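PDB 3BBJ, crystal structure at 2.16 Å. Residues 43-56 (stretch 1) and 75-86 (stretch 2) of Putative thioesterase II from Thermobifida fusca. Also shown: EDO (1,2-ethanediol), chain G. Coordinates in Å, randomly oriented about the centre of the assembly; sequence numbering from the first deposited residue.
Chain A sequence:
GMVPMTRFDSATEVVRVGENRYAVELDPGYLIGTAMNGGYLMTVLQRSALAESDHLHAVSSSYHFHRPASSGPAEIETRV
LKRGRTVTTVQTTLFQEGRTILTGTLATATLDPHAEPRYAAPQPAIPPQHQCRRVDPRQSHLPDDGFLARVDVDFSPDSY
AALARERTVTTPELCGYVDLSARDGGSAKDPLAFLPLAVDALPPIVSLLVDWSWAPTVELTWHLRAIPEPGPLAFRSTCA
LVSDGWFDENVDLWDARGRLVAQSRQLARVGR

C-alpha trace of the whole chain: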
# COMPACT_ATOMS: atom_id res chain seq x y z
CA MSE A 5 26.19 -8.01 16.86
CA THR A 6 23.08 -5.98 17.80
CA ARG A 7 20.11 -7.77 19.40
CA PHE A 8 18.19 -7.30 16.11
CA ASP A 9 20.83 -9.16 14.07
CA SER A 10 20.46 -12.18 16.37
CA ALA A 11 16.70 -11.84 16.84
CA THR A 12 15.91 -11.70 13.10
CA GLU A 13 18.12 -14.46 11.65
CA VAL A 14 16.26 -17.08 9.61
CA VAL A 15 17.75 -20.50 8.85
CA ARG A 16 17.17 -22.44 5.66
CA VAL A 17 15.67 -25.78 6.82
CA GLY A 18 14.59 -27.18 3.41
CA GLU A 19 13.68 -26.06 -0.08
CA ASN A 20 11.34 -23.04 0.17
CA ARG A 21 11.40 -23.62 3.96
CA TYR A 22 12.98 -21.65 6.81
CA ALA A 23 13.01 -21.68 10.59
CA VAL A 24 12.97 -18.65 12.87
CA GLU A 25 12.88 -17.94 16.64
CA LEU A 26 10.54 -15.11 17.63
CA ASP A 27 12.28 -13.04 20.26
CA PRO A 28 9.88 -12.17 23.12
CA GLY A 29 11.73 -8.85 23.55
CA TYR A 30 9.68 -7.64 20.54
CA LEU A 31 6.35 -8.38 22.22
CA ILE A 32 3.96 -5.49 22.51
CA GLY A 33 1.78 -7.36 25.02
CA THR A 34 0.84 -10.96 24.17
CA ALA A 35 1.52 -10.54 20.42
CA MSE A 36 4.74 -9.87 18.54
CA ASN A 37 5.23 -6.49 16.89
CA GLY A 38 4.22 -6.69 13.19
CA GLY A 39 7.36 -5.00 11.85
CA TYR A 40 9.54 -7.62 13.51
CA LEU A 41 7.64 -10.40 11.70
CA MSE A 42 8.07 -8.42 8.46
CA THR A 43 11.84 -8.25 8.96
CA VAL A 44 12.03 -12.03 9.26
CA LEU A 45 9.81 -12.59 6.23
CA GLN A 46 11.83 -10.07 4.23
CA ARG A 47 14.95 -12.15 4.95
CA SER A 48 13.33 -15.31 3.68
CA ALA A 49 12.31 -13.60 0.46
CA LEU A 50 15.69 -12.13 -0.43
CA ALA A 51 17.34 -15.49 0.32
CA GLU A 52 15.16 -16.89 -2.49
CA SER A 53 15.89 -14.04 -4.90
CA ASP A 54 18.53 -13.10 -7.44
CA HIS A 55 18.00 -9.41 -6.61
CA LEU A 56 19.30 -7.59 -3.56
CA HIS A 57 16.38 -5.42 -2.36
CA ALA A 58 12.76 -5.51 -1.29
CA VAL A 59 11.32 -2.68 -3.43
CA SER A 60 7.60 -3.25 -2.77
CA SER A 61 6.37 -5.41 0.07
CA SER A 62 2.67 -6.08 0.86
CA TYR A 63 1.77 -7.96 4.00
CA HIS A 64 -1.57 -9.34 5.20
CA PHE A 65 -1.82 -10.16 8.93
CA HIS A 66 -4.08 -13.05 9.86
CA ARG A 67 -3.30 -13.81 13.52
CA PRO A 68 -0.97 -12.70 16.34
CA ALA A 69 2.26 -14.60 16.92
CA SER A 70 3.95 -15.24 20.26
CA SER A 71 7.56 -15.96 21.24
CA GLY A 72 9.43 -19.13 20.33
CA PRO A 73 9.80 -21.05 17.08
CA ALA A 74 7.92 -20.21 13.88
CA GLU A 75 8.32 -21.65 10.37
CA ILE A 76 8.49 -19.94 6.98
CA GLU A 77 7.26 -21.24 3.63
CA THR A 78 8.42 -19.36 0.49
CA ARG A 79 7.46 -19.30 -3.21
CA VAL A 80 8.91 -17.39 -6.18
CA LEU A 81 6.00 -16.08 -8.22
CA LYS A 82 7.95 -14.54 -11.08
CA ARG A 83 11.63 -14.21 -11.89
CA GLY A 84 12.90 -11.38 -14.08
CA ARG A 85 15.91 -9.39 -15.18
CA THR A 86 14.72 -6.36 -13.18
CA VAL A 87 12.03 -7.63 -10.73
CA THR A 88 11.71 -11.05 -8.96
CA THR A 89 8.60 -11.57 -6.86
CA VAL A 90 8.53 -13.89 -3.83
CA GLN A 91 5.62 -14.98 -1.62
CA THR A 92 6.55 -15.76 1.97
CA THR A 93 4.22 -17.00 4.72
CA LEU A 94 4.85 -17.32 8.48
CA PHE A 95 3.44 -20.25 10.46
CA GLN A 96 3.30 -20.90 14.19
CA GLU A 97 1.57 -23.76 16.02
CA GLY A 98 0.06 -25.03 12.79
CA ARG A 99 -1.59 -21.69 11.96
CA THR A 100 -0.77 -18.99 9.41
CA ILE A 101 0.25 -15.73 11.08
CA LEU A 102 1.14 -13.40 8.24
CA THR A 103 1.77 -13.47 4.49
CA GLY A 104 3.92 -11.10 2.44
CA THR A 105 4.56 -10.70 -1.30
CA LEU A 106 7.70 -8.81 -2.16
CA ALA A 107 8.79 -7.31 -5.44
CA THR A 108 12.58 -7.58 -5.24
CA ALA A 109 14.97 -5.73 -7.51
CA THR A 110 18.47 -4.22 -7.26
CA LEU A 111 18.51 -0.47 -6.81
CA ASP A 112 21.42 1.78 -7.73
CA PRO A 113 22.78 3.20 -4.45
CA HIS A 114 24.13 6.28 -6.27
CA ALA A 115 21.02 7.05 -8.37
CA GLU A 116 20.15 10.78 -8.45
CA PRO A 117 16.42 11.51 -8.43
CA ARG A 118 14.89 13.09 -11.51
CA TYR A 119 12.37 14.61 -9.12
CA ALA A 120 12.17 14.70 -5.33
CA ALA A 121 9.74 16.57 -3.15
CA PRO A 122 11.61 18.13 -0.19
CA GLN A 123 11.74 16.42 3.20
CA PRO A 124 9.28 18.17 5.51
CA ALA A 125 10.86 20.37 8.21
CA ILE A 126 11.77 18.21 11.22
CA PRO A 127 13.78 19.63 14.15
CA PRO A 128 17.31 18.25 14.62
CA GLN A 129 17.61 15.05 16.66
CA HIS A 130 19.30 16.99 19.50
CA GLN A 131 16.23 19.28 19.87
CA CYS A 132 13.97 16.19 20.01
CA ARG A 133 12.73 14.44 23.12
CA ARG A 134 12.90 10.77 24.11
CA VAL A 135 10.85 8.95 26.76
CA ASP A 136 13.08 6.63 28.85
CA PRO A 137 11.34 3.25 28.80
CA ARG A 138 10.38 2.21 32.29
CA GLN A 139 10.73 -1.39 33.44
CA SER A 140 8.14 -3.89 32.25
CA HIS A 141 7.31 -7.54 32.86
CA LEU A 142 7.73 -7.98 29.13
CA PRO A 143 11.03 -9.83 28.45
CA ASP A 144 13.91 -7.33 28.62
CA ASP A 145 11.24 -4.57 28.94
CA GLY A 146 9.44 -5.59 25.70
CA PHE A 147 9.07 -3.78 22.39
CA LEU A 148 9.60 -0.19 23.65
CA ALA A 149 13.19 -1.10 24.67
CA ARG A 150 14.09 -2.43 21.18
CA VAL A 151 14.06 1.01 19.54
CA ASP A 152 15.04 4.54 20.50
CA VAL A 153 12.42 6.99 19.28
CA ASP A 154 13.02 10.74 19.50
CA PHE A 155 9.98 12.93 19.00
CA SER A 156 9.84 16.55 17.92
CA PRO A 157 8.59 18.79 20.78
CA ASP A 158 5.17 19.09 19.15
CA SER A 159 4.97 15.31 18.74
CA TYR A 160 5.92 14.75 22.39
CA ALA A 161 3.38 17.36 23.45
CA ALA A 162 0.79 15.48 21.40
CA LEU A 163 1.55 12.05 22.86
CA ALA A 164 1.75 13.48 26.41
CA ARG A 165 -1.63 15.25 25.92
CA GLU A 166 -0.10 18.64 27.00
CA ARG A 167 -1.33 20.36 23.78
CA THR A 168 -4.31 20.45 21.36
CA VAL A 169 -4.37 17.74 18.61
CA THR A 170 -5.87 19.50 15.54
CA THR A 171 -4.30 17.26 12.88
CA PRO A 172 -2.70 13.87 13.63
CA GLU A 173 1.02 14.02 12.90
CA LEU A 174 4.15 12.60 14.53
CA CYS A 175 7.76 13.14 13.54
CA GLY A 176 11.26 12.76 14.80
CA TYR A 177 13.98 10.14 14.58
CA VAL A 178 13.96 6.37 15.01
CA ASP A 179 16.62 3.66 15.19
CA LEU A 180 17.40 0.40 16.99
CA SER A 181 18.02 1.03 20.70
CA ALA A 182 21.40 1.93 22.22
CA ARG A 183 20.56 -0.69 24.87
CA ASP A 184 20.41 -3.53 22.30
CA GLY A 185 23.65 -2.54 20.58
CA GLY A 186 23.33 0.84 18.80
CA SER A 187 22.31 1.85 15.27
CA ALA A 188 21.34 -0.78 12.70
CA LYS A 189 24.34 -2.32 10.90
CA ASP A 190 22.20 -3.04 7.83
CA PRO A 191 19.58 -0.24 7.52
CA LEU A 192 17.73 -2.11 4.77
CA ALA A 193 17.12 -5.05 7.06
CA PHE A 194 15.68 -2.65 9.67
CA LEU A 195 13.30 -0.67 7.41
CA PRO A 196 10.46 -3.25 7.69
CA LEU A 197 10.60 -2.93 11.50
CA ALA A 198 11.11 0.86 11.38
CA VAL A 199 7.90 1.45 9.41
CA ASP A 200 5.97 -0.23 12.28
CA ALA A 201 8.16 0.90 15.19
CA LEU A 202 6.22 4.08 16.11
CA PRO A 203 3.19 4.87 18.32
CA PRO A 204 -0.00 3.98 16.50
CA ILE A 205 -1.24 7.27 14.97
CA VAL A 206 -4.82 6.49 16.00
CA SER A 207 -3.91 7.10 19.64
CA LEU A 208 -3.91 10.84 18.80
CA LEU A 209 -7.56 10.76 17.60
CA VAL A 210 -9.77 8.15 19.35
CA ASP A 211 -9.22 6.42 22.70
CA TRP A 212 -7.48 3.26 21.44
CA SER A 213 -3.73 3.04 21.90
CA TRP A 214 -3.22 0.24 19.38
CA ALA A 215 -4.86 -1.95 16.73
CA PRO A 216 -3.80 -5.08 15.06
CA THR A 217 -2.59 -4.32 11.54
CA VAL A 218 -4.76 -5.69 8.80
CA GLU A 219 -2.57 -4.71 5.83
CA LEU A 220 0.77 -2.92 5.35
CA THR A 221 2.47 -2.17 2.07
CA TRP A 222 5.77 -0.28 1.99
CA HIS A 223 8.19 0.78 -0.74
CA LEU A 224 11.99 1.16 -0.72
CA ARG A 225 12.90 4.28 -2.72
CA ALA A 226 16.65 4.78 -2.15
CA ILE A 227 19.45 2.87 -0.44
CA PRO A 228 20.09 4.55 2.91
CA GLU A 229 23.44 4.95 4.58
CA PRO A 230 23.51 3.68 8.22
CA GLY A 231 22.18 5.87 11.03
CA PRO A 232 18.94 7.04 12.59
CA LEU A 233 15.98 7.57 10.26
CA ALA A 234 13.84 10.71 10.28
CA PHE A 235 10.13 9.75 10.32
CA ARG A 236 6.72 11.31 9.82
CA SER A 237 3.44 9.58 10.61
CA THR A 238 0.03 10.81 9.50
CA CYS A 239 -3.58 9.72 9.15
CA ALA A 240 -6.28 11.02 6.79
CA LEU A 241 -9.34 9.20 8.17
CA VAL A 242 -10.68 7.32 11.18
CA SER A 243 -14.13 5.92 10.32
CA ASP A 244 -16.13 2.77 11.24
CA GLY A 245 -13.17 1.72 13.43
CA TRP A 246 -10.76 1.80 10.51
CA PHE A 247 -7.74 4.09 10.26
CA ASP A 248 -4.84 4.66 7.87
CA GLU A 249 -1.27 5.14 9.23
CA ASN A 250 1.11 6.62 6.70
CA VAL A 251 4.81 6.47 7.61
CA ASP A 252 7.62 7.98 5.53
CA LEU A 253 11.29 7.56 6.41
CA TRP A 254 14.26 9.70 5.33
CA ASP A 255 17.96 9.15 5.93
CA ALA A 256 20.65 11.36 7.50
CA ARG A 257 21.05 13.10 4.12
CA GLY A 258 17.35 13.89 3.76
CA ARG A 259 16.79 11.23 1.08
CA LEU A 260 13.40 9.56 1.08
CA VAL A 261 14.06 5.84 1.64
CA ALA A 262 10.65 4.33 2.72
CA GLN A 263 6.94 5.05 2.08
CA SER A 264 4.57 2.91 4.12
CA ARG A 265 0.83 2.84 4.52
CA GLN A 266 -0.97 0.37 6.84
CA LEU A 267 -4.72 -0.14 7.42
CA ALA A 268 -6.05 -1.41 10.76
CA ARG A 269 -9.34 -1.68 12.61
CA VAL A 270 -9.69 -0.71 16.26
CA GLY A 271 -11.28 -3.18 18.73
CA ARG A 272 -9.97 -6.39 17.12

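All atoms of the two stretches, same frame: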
# COMPACT_ATOMS: atom_id res chain seq x y z
N THR A 43 10.40 -8.21 9.08
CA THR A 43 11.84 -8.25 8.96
C THR A 43 12.32 -9.67 8.67
O THR A 43 13.19 -9.90 7.82
CB THR A 43 12.49 -7.72 10.28
OG1 THR A 43 12.26 -6.31 10.40
CG2 THR A 43 13.96 -8.00 10.31
N VAL A 44 11.73 -10.61 9.40
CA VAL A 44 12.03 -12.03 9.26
C VAL A 44 11.55 -12.56 7.91
O VAL A 44 12.26 -13.31 7.24
CB VAL A 44 11.39 -12.83 10.42
CG1 VAL A 44 11.23 -14.30 10.06
CG2 VAL A 44 12.23 -12.68 11.70
N LEU A 45 10.34 -12.16 7.51
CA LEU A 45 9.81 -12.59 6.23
C LEU A 45 10.61 -11.96 5.10
O LEU A 45 10.87 -12.62 4.09
CB LEU A 45 8.33 -12.24 6.09
CG LEU A 45 7.28 -13.01 6.90
CD1 LEU A 45 5.89 -12.64 6.35
CD2 LEU A 45 7.50 -14.53 6.86
N GLN A 46 11.02 -10.71 5.27
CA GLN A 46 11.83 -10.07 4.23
C GLN A 46 13.09 -10.88 3.97
O GLN A 46 13.49 -11.02 2.81
CB GLN A 46 12.20 -8.62 4.61
CG GLN A 46 13.10 -7.92 3.56
CD GLN A 46 13.32 -6.44 3.86
OE1 GLN A 46 12.39 -5.64 3.84
NE2 GLN A 46 14.58 -6.06 4.11
N ARG A 47 13.71 -11.37 5.05
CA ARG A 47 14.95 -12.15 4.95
C ARG A 47 14.76 -13.42 4.15
O ARG A 47 15.61 -13.79 3.34
CB ARG A 47 15.49 -12.53 6.34
CG ARG A 47 16.25 -11.41 7.00
CD ARG A 47 17.25 -11.91 8.03
NE ARG A 47 18.36 -10.97 8.15
CZ ARG A 47 18.36 -9.86 8.90
NH1 ARG A 47 17.31 -9.52 9.63
NH2 ARG A 47 19.43 -9.08 8.90
N SER A 48 13.65 -14.10 4.40
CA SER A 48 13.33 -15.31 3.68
C SER A 48 13.19 -15.05 2.19
O SER A 48 13.62 -15.86 1.37
CB SER A 48 12.01 -15.90 4.21
OG SER A 48 10.93 -14.99 4.06
N ALA A 49 12.59 -13.92 1.85
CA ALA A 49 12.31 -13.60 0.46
C ALA A 49 13.56 -13.28 -0.33
O ALA A 49 13.71 -13.71 -1.47
CB ALA A 49 11.32 -12.46 0.37
N LEU A 50 14.45 -12.50 0.26
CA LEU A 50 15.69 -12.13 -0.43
C LEU A 50 16.66 -13.30 -0.53
O LEU A 50 17.52 -13.32 -1.40
CB LEU A 50 16.37 -10.96 0.29
CG LEU A 50 15.58 -9.65 0.38
CD1 LEU A 50 16.26 -8.68 1.32
CD2 LEU A 50 15.44 -9.07 -1.00
N ALA A 51 16.54 -14.27 0.39
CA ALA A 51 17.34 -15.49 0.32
C ALA A 51 16.95 -16.29 -0.92
O ALA A 51 17.79 -16.98 -1.52
CB ALA A 51 17.16 -16.33 1.58
N GLU A 52 15.69 -16.17 -1.32
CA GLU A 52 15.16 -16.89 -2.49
C GLU A 52 15.29 -16.13 -3.80
O GLU A 52 14.89 -16.63 -4.85
CB GLU A 52 13.69 -17.24 -2.24
CG GLU A 52 13.50 -18.23 -1.08
CD GLU A 52 13.93 -19.66 -1.43
OE1 GLU A 52 13.41 -20.19 -2.44
OE2 GLU A 52 14.77 -20.24 -0.70
N SER A 53 15.87 -14.93 -3.75
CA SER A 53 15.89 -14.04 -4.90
C SER A 53 17.27 -13.76 -5.42
O SER A 53 18.26 -13.76 -4.67
CB SER A 53 15.24 -12.71 -4.51
OG SER A 53 15.33 -11.76 -5.55
N ASP A 54 17.31 -13.47 -6.72
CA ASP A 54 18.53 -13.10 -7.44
C ASP A 54 18.79 -11.59 -7.36
O ASP A 54 19.82 -11.11 -7.82
CB ASP A 54 18.50 -13.60 -8.90
CG ASP A 54 17.10 -13.50 -9.55
OD1 ASP A 54 16.13 -13.11 -8.87
OD2 ASP A 54 16.97 -13.85 -10.74
N HIS A 55 17.86 -10.85 -6.78
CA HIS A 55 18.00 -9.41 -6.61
C HIS A 55 18.21 -9.08 -5.14
O HIS A 55 17.80 -9.84 -4.26
CB HIS A 55 16.79 -8.70 -7.16
CG HIS A 55 16.53 -9.00 -8.60
ND1 HIS A 55 17.36 -8.56 -9.61
CD2 HIS A 55 15.54 -9.70 -9.21
CE1 HIS A 55 16.88 -8.97 -10.78
NE2 HIS A 55 15.78 -9.67 -10.56
N LEU A 56 18.83 -7.93 -4.89
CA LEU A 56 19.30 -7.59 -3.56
C LEU A 56 18.29 -6.95 -2.62
O LEU A 56 18.44 -7.08 -1.40
CB LEU A 56 20.53 -6.68 -3.66
CG LEU A 56 21.77 -7.28 -4.33
CD1 LEU A 56 22.97 -6.33 -4.22
CD2 LEU A 56 22.13 -8.66 -3.74
N GLU A 75 7.78 -21.09 11.61
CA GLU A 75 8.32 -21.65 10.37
C GLU A 75 7.84 -20.88 9.15
O GLU A 75 6.71 -20.41 9.10
CB GLU A 75 8.06 -23.16 10.25
CG GLU A 75 6.70 -23.66 10.76
CD GLU A 75 6.59 -23.73 12.29
OE1 GLU A 75 7.63 -23.57 12.99
OE2 GLU A 75 5.46 -23.94 12.79
N ILE A 76 8.73 -20.74 8.17
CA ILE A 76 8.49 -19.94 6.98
C ILE A 76 8.50 -20.77 5.69
O ILE A 76 9.40 -21.58 5.45
CB ILE A 76 9.53 -18.83 6.85
CG1 ILE A 76 9.33 -17.84 8.00
CG2 ILE A 76 9.43 -18.16 5.45
CD1 ILE A 76 10.48 -16.87 8.20
N GLU A 77 7.51 -20.50 4.86
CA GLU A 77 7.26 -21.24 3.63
C GLU A 77 7.25 -20.25 2.46
O GLU A 77 6.36 -19.41 2.39
CB GLU A 77 5.91 -21.91 3.83
CG GLU A 77 5.54 -23.00 2.87
CD GLU A 77 4.32 -23.78 3.36
OE1 GLU A 77 4.37 -24.30 4.50
OE2 GLU A 77 3.33 -23.87 2.59
N THR A 78 8.25 -20.33 1.58
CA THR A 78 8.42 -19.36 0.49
C THR A 78 8.07 -19.88 -0.91
O THR A 78 7.98 -21.07 -1.14
CB THR A 78 9.86 -18.79 0.42
OG1 THR A 78 10.78 -19.82 0.07
CG2 THR A 78 10.28 -18.18 1.76
N ARG A 79 7.85 -18.95 -1.83
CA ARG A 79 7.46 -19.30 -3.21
C ARG A 79 7.75 -18.14 -4.17
O ARG A 79 7.27 -17.04 -3.97
CB ARG A 79 5.98 -19.65 -3.23
CG ARG A 79 5.53 -20.33 -4.48
CD ARG A 79 4.21 -21.03 -4.25
NE ARG A 79 3.58 -21.40 -5.51
CZ ARG A 79 2.63 -20.70 -6.13
NH1 ARG A 79 2.15 -19.56 -5.62
NH2 ARG A 79 2.14 -21.15 -7.28
N VAL A 80 8.56 -18.41 -5.19
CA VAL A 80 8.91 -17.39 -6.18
C VAL A 80 7.74 -17.37 -7.13
O VAL A 80 7.33 -18.41 -7.64
CB VAL A 80 10.22 -17.74 -6.96
CG1 VAL A 80 10.59 -16.61 -7.94
CG2 VAL A 80 11.38 -18.01 -5.99
N LEU A 81 7.16 -16.20 -7.34
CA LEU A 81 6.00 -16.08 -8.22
C LEU A 81 6.40 -15.74 -9.64
O LEU A 81 5.72 -16.12 -10.59
CB LEU A 81 5.02 -15.03 -7.68
CG LEU A 81 4.40 -15.32 -6.31
CD1 LEU A 81 3.45 -14.16 -5.90
CD2 LEU A 81 3.67 -16.68 -6.31
N LYS A 82 7.50 -15.01 -9.78
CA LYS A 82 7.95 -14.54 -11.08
C LYS A 82 9.40 -14.11 -10.93
O LYS A 82 9.75 -13.40 -9.99
CB LYS A 82 7.10 -13.36 -11.56
CG LYS A 82 6.96 -13.21 -13.10
CD LYS A 82 8.25 -12.98 -13.80
CE LYS A 82 8.06 -12.31 -15.16
NZ LYS A 82 9.34 -11.73 -15.63
N ARG A 83 10.22 -14.53 -11.88
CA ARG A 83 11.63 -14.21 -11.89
C ARG A 83 11.89 -13.34 -13.12
O ARG A 83 11.37 -13.60 -14.18
CB ARG A 83 12.41 -15.52 -11.98
CG ARG A 83 13.82 -15.46 -11.46
CD ARG A 83 14.48 -16.84 -11.53
NE ARG A 83 13.62 -17.91 -10.99
CZ ARG A 83 13.71 -18.45 -9.77
NH1 ARG A 83 14.63 -18.04 -8.89
NH2 ARG A 83 12.87 -19.43 -9.43
N GLY A 84 12.68 -12.29 -12.97
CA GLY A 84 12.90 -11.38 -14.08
C GLY A 84 14.24 -10.69 -14.01
O GLY A 84 14.90 -10.70 -12.98
N ARG A 85 14.64 -10.08 -15.11
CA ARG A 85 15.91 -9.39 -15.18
C ARG A 85 15.94 -8.19 -14.24
O ARG A 85 16.99 -7.86 -13.71
CB ARG A 85 16.22 -8.93 -16.62
N THR A 86 14.79 -7.55 -14.03
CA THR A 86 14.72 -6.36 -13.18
C THR A 86 14.00 -6.64 -11.88
O THR A 86 14.49 -6.23 -10.83
CB THR A 86 14.06 -5.17 -13.92
OG1 THR A 86 14.88 -4.81 -15.03
CG2 THR A 86 13.92 -3.94 -13.00
C1 EDO G . 11.42 -7.30 -16.23
O1 EDO G . 11.80 -7.88 -14.97
C2 EDO G . 12.60 -7.27 -17.22
O2 EDO G . 13.01 -5.95 -17.61

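The contact is a helix laid obliquely across a strand, apolar where the two elements meet and closed at its loop end by a single hydrogen bond from a histidine to a backbone carbonyl. The helix and the strand, both of which begin earlier in the chain, run at 45° to each other, with their axes 8.8 Å apart at closest approach, and together the stretches bury 514 Å².

Alternation along the strand sets the pattern: Ile76, Thr78 and Val80 direct their CA-to-CB bonds toward the helical stretch, whereas Glu77 and Arg79 point away and make no contact. Ile76 is the main apolar partner. Its CD1 lies 3.3 Å from Val44 CG1, a tight approach for two methyl groups, and its CG1 lies 4.0 Å from Leu45 CD2. One helical turn after Val44, the small side chain of Ser48 faces the strand, with its CB 3.6 Å from Ile76 CG2 and 3.8 Å from Thr78 CG2. Its hydroxyl turns back to the helix, where Ser48 OG donates to Leu45 O at a very short 2.4 Å.

Beyond the helix, Glu52 packs its aliphatic portion on the strand: Glu52 CG is 3.4 Å from Thr78 OG1, a hydroxyl buried here without a polar partner in the model. Its carbonyl oxygen, Glu52 O, lies 3.9 Å from Val80 CG2, and the side chains come no closer than 4.5 Å, from Glu52 CB to Val80 CG2. Farther on, Asp54 OD2 meets the aliphatic part of Arg83, 3.6 Å from its CG.

His55 makes the one hydrogen bond across the stretches, from His55 NE2 to Gly84 O (2.8 Å, 153°). Gly84 O and Arg85 O both lie at the ring edge, the latter 3.1 Å from His55 CE1, while Thr86 O sits over one face. Nearby, an ethanediol accepts a hydrogen bond at its O1 from Thr86 N (3.2 Å). A CB on Gly84 would clash with that same oxygen.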